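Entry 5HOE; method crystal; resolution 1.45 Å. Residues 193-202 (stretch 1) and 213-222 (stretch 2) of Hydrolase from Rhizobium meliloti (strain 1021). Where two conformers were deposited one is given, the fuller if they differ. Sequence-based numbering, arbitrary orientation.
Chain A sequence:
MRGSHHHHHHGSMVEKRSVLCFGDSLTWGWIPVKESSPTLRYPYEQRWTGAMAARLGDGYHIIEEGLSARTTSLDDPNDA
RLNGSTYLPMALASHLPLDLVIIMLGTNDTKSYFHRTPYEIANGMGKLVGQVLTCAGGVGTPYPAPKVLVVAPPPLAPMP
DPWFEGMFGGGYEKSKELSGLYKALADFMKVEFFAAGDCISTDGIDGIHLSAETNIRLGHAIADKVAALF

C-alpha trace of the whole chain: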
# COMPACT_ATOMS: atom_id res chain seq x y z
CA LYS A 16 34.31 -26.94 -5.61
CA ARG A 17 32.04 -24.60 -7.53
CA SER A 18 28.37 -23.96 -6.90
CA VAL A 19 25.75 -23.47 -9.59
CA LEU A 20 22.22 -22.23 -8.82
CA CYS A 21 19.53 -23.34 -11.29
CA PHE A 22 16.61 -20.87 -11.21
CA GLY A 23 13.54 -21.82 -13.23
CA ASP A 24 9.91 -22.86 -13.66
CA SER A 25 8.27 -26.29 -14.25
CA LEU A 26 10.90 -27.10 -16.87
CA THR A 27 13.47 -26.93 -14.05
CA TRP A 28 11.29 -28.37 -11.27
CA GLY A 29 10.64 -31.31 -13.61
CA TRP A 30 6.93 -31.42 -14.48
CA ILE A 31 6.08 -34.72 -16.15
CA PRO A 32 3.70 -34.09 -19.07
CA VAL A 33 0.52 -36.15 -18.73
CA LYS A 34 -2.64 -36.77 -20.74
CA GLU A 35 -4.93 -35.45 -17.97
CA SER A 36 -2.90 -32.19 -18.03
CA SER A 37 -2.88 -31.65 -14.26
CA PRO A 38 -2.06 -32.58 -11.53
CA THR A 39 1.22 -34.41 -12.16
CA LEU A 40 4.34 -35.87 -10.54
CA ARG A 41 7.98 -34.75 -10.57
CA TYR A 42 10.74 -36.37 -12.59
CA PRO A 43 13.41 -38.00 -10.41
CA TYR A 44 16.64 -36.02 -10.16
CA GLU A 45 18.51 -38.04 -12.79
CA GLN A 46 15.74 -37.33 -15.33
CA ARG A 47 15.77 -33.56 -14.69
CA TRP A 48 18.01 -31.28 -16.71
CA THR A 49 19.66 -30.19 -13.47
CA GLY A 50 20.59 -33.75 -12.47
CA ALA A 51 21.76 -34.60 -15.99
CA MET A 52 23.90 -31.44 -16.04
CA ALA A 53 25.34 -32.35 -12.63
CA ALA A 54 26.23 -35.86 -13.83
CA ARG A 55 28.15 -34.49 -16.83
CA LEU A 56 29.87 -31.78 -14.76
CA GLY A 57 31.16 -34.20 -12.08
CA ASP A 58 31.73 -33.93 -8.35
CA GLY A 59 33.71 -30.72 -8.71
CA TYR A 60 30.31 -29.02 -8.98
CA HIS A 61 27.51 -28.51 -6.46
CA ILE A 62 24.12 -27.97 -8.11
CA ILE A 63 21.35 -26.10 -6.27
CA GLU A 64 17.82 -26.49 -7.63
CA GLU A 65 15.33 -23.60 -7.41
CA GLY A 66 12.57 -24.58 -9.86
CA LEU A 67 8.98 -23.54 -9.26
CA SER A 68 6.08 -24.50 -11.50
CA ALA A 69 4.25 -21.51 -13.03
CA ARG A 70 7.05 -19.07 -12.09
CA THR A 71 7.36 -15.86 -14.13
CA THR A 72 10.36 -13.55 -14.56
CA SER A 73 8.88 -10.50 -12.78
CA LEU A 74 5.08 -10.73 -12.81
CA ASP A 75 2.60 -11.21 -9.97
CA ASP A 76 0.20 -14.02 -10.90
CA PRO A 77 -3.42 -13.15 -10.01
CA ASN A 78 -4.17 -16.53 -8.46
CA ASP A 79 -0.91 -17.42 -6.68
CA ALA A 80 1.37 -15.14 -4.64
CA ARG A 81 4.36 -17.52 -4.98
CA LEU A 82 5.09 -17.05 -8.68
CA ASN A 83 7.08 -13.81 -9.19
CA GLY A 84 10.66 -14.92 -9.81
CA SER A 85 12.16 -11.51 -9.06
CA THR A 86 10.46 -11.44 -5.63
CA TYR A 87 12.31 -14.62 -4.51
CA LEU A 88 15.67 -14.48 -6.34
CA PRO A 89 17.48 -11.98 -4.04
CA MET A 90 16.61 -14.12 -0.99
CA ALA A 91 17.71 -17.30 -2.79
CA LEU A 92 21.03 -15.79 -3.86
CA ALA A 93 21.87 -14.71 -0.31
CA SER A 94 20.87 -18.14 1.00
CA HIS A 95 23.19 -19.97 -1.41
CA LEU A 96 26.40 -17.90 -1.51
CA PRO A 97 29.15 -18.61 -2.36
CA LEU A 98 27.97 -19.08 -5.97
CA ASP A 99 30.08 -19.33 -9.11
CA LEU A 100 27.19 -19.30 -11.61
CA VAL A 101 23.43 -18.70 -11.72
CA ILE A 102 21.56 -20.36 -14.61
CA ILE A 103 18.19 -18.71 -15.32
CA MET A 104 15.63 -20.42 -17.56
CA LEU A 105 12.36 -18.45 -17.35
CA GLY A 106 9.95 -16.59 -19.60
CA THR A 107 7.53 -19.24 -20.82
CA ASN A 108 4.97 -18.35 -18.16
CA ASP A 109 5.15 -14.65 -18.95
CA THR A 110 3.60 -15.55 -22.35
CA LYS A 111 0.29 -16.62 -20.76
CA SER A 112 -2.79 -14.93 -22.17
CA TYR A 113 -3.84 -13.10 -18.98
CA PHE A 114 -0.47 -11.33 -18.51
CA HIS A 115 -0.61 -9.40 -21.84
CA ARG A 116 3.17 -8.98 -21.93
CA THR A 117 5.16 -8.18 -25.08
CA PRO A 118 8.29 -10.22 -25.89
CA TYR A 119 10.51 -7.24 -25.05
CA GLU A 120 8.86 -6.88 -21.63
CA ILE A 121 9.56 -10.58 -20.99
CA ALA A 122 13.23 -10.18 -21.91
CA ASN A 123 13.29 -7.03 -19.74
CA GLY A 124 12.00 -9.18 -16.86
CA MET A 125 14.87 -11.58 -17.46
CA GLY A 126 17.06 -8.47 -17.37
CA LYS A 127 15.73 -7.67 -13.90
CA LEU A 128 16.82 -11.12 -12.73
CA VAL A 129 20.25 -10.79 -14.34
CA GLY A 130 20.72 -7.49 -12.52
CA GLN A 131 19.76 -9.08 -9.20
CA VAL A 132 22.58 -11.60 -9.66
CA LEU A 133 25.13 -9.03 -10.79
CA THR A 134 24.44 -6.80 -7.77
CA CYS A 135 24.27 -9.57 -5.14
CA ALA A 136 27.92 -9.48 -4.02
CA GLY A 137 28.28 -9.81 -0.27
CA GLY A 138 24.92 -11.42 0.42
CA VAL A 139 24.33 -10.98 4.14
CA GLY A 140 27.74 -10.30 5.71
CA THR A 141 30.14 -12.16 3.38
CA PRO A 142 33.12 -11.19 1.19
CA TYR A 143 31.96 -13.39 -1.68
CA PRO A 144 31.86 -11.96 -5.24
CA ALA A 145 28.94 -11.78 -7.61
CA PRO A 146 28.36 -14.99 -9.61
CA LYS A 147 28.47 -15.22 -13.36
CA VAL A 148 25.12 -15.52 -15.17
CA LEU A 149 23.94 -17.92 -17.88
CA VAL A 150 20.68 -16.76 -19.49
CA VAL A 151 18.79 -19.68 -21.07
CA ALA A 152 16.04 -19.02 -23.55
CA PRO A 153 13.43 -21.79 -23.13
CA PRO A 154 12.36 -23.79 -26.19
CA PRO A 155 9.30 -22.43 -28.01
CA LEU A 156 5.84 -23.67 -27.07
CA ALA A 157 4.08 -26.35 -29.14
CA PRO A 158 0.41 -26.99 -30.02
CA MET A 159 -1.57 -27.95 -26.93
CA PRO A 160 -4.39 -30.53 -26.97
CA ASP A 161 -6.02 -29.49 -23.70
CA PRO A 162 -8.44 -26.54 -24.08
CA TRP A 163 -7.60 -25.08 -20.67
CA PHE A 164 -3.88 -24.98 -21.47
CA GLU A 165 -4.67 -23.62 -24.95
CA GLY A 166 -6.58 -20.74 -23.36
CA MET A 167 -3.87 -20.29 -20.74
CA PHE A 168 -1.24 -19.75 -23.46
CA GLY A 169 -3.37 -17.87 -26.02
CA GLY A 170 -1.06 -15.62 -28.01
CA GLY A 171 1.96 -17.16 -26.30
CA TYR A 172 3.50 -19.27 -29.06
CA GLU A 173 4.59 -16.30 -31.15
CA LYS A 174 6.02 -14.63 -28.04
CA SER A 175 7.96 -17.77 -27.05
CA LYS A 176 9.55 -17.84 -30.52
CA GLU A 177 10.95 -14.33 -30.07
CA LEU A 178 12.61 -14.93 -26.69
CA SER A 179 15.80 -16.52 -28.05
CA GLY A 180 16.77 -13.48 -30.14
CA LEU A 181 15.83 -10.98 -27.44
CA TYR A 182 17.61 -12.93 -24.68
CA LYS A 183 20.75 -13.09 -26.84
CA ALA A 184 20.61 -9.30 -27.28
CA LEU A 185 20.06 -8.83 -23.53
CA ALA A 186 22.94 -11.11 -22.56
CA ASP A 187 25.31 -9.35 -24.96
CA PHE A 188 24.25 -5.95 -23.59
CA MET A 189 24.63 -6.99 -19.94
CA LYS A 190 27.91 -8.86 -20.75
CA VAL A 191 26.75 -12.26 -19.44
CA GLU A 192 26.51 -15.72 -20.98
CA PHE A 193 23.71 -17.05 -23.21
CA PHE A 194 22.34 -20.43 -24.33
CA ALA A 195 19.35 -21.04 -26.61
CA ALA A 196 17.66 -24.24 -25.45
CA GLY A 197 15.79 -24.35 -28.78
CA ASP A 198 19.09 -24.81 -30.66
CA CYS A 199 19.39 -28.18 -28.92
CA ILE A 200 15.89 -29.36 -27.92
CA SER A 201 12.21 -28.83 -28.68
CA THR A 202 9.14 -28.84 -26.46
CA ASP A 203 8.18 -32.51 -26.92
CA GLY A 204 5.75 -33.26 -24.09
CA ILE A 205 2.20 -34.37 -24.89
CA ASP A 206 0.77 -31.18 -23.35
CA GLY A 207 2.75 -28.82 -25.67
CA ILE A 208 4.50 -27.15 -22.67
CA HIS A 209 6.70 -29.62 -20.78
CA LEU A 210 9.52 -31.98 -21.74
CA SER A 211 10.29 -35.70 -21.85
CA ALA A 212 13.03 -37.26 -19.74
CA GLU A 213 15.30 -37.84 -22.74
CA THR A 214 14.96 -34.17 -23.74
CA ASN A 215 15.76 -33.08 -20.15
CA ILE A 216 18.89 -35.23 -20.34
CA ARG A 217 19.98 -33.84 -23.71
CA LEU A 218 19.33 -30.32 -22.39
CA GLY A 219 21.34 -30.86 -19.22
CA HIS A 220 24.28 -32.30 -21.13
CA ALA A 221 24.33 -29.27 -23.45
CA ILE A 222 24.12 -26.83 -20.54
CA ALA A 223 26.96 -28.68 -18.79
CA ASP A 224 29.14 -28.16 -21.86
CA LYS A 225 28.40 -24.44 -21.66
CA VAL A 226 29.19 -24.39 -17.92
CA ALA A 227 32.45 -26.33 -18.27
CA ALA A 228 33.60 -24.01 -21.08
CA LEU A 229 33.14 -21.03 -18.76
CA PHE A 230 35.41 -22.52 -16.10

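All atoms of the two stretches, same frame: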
# COMPACT_ATOMS: atom_id res chain seq x y z
N PHE A 193 25.00 -16.73 -22.59
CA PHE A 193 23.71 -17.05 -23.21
C PHE A 193 23.70 -18.44 -23.83
O PHE A 193 24.69 -18.86 -24.45
CB PHE A 193 23.34 -16.05 -24.31
CG PHE A 193 22.10 -16.43 -25.06
CD1 PHE A 193 20.86 -16.37 -24.44
CD2 PHE A 193 22.16 -16.86 -26.38
CE1 PHE A 193 19.70 -16.74 -25.10
CE2 PHE A 193 21.00 -17.23 -27.05
CZ PHE A 193 19.77 -17.14 -26.41
N PHE A 194 22.56 -19.13 -23.70
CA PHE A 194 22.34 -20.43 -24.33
C PHE A 194 20.89 -20.54 -24.78
O PHE A 194 19.98 -20.33 -23.99
CB PHE A 194 22.67 -21.59 -23.37
CG PHE A 194 22.37 -22.94 -23.96
CD1 PHE A 194 23.10 -23.40 -25.05
CD2 PHE A 194 21.34 -23.74 -23.48
CE1 PHE A 194 22.83 -24.63 -25.61
CE2 PHE A 194 21.07 -24.96 -24.04
CZ PHE A 194 21.81 -25.40 -25.11
N ALA A 195 20.69 -20.85 -26.07
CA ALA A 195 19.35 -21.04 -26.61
C ALA A 195 18.96 -22.51 -26.50
O ALA A 195 19.47 -23.36 -27.24
CB ALA A 195 19.28 -20.57 -28.06
N ALA A 196 18.06 -22.84 -25.58
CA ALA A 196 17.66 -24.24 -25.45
C ALA A 196 17.10 -24.77 -26.76
O ALA A 196 17.30 -25.95 -27.10
CB ALA A 196 16.66 -24.40 -24.31
N GLY A 197 16.40 -23.93 -27.53
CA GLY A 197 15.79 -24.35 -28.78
C GLY A 197 16.78 -24.71 -29.88
O GLY A 197 16.35 -25.26 -30.90
N ASP A 198 18.06 -24.36 -29.73
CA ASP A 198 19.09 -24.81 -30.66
C ASP A 198 19.44 -26.27 -30.45
O ASP A 198 20.07 -26.88 -31.32
CB ASP A 198 20.34 -23.95 -30.51
CG ASP A 198 20.15 -22.53 -31.04
OD1 ASP A 198 19.12 -22.24 -31.70
OD2 ASP A 198 21.06 -21.70 -30.82
N CYS A 199 19.01 -26.84 -29.34
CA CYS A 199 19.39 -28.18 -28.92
C CYS A 199 18.20 -29.10 -28.70
O CYS A 199 18.29 -30.30 -28.98
CB CYS A 199 20.19 -28.08 -27.62
SG CYS A 199 20.52 -29.63 -26.85
N ILE A 200 17.07 -28.57 -28.24
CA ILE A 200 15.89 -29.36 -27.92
C ILE A 200 14.64 -28.66 -28.45
O ILE A 200 14.68 -27.50 -28.85
CB ILE A 200 15.76 -29.63 -26.39
CG1 ILE A 200 15.56 -28.31 -25.63
CG2 ILE A 200 16.99 -30.43 -25.88
CD1 ILE A 200 14.80 -28.47 -24.33
N SER A 201 13.53 -29.39 -28.42
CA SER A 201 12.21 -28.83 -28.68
C SER A 201 11.28 -29.20 -27.53
O SER A 201 11.56 -30.11 -26.75
CB SER A 201 11.64 -29.33 -30.02
OG SER A 201 11.35 -30.71 -30.00
N THR A 202 10.17 -28.48 -27.43
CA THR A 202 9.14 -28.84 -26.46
C THR A 202 8.41 -30.08 -26.98
O THR A 202 7.61 -29.97 -27.92
CB THR A 202 8.17 -27.67 -26.28
OG1 THR A 202 8.89 -26.53 -25.82
CG2 THR A 202 7.08 -28.01 -25.28
N GLU A 213 14.12 -37.81 -21.86
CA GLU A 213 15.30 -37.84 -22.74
C GLU A 213 15.68 -36.43 -23.18
O GLU A 213 16.88 -36.12 -23.33
CB GLU A 213 15.10 -38.78 -23.94
CG GLU A 213 13.94 -38.47 -24.88
CD GLU A 213 14.25 -37.44 -25.96
OE1 GLU A 213 13.30 -36.95 -26.60
OE2 GLU A 213 15.44 -37.13 -26.21
N THR A 214 14.69 -35.56 -23.39
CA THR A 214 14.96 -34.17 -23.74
C THR A 214 15.57 -33.41 -22.56
O THR A 214 16.46 -32.58 -22.75
CB THR A 214 13.68 -33.51 -24.25
OG1 THR A 214 13.44 -33.95 -25.59
CG2 THR A 214 13.80 -31.99 -24.26
N ASN A 215 15.10 -33.66 -21.32
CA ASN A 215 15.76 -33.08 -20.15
C ASN A 215 17.23 -33.48 -20.09
O ASN A 215 18.09 -32.68 -19.71
CB ASN A 215 15.08 -33.54 -18.87
CG ASN A 215 13.77 -32.83 -18.60
OD1 ASN A 215 13.47 -31.75 -19.14
ND2 ASN A 215 12.97 -33.43 -17.74
N ILE A 216 17.52 -34.74 -20.42
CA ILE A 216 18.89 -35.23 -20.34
C ILE A 216 19.75 -34.59 -21.42
O ILE A 216 20.86 -34.12 -21.16
CB ILE A 216 18.91 -36.77 -20.39
CG1 ILE A 216 18.26 -37.31 -19.11
CG2 ILE A 216 20.33 -37.31 -20.59
CD1 ILE A 216 17.93 -38.77 -19.17
N ARG A 217 19.24 -34.54 -22.66
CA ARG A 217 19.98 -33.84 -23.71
C ARG A 217 20.21 -32.38 -23.33
O ARG A 217 21.32 -31.86 -23.52
CB ARG A 217 19.25 -33.97 -25.06
CG ARG A 217 19.72 -33.00 -26.14
CD ARG A 217 19.62 -33.63 -27.53
NE ARG A 217 19.37 -32.66 -28.60
CZ ARG A 217 20.25 -32.25 -29.51
NH1 ARG A 217 21.50 -32.72 -29.51
NH2 ARG A 217 19.89 -31.37 -30.44
N LEU A 218 19.20 -31.72 -22.77
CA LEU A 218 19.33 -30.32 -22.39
C LEU A 218 20.40 -30.13 -21.32
O LEU A 218 21.22 -29.21 -21.39
CB LEU A 218 17.99 -29.79 -21.89
CG LEU A 218 17.97 -28.33 -21.41
CD1 LEU A 218 18.37 -27.38 -22.50
CD2 LEU A 218 16.59 -27.99 -20.85
N GLY A 219 20.37 -30.98 -20.29
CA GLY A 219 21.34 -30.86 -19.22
C GLY A 219 22.76 -31.12 -19.68
O GLY A 219 23.70 -30.46 -19.24
N HIS A 220 22.94 -32.08 -20.58
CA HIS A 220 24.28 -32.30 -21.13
C HIS A 220 24.77 -31.06 -21.88
O HIS A 220 25.93 -30.65 -21.72
CB HIS A 220 24.29 -33.53 -22.02
CG HIS A 220 24.08 -34.80 -21.27
ND1 HIS A 220 23.89 -36.01 -21.90
CD2 HIS A 220 24.00 -35.05 -19.94
CE1 HIS A 220 23.73 -36.96 -20.99
NE2 HIS A 220 23.79 -36.40 -19.80
N ALA A 221 23.90 -30.43 -22.67
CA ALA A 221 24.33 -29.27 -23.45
C ALA A 221 24.62 -28.08 -22.55
O ALA A 221 25.55 -27.31 -22.82
CB ALA A 221 23.29 -28.93 -24.51
N ILE A 222 23.84 -27.92 -21.47
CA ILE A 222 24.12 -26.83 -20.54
C ILE A 222 25.42 -27.08 -19.79
O ILE A 222 26.20 -26.15 -19.56
CB ILE A 222 22.92 -26.59 -19.61
CG1 ILE A 222 21.70 -26.12 -20.43
CG2 ILE A 222 23.27 -25.58 -18.54
CD1 ILE A 222 20.42 -25.90 -19.64
O HOH W 1 13.67 -32.46 -27.86

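How do the two backbones lie against each other? Residues 193-195 form the end of a strand, and 213-222 are part of a longer helix running nearly antiparallel to it, with 154° between their N-to-C directions and 10.5 Å between the axes at closest approach. Beyond the strand, the chain turns: Asp198 N bonds to Ala195 O at 3.0 Å, and Ile200 N to Ala196 O at 2.9 Å. The register follows the opposed directions, with Phe194 nearest Ile222 at one end (CA to CA, 7.6 Å) and Ile200 nearest Thr214 at the other (CA to CA, 6.4 Å). The helix is held by regular i to i+4 bonds, such as Leu218 N to Thr214 O at 2.9 Å, so Thr214, Arg217, Leu218 and Ala221 recur on the side that meets the first stretch.

What fills the space between strand and helix? Phe194, with chi1 in t, points toward the helix and brings the end of its ring among three aliphatic side chains. Leu218 CD1 lies at the ring's edge, 3.9 Å from Phe194 CE2; Ile222 CG1 is 3.8 Å from the same CE2, and Ala221 CB is 3.9 Å from Phe194 CZ. Leu218 starts out sideways, but its end comes nearer: CD1 also meets Ala196 CB at 3.9 Å, and both methyls lie near Ile200 CD1, with Leu218 CD2 3.9 Å and Leu218 CD1 4.2 Å from it. The leucine thus links the strand end to the loop beyond the turn.

How does the turn engage Arg217? Cys199 O faces the guanidinium, receiving a very short hydrogen bond from Arg217 NH2 at 2.4 Å and a weak one from Arg217 NE at 2.6 Å. Two donors converge on one carbonyl, but the N-H...O angles of 119° and 118° are far from linear. Both residues were deposited in two conformers, so these distances describe one modelled arrangement. Cys199 SG lies over one face of the guanidinium and also touches the aliphatic part of the side chain, 3.5 Å from Arg217 CG; it packs against Ala221 as well, with SG to CB at 3.7 Å.

What joins the loop to the earlier part of the helix? Ile200 points toward it, placing CD1 3.7 Å from Thr214 CG2 and CG2 3.8 Å from Arg217 CG. Beside this apolar packing, water 1 forms a polar bridge: it accepts from Ser201 N at 3.1 Å and donates to Thr214 OG1 at 2.7 Å. Thr214 therefore contributes its methyl to direct packing and its hydroxyl to a solvent-mediated link.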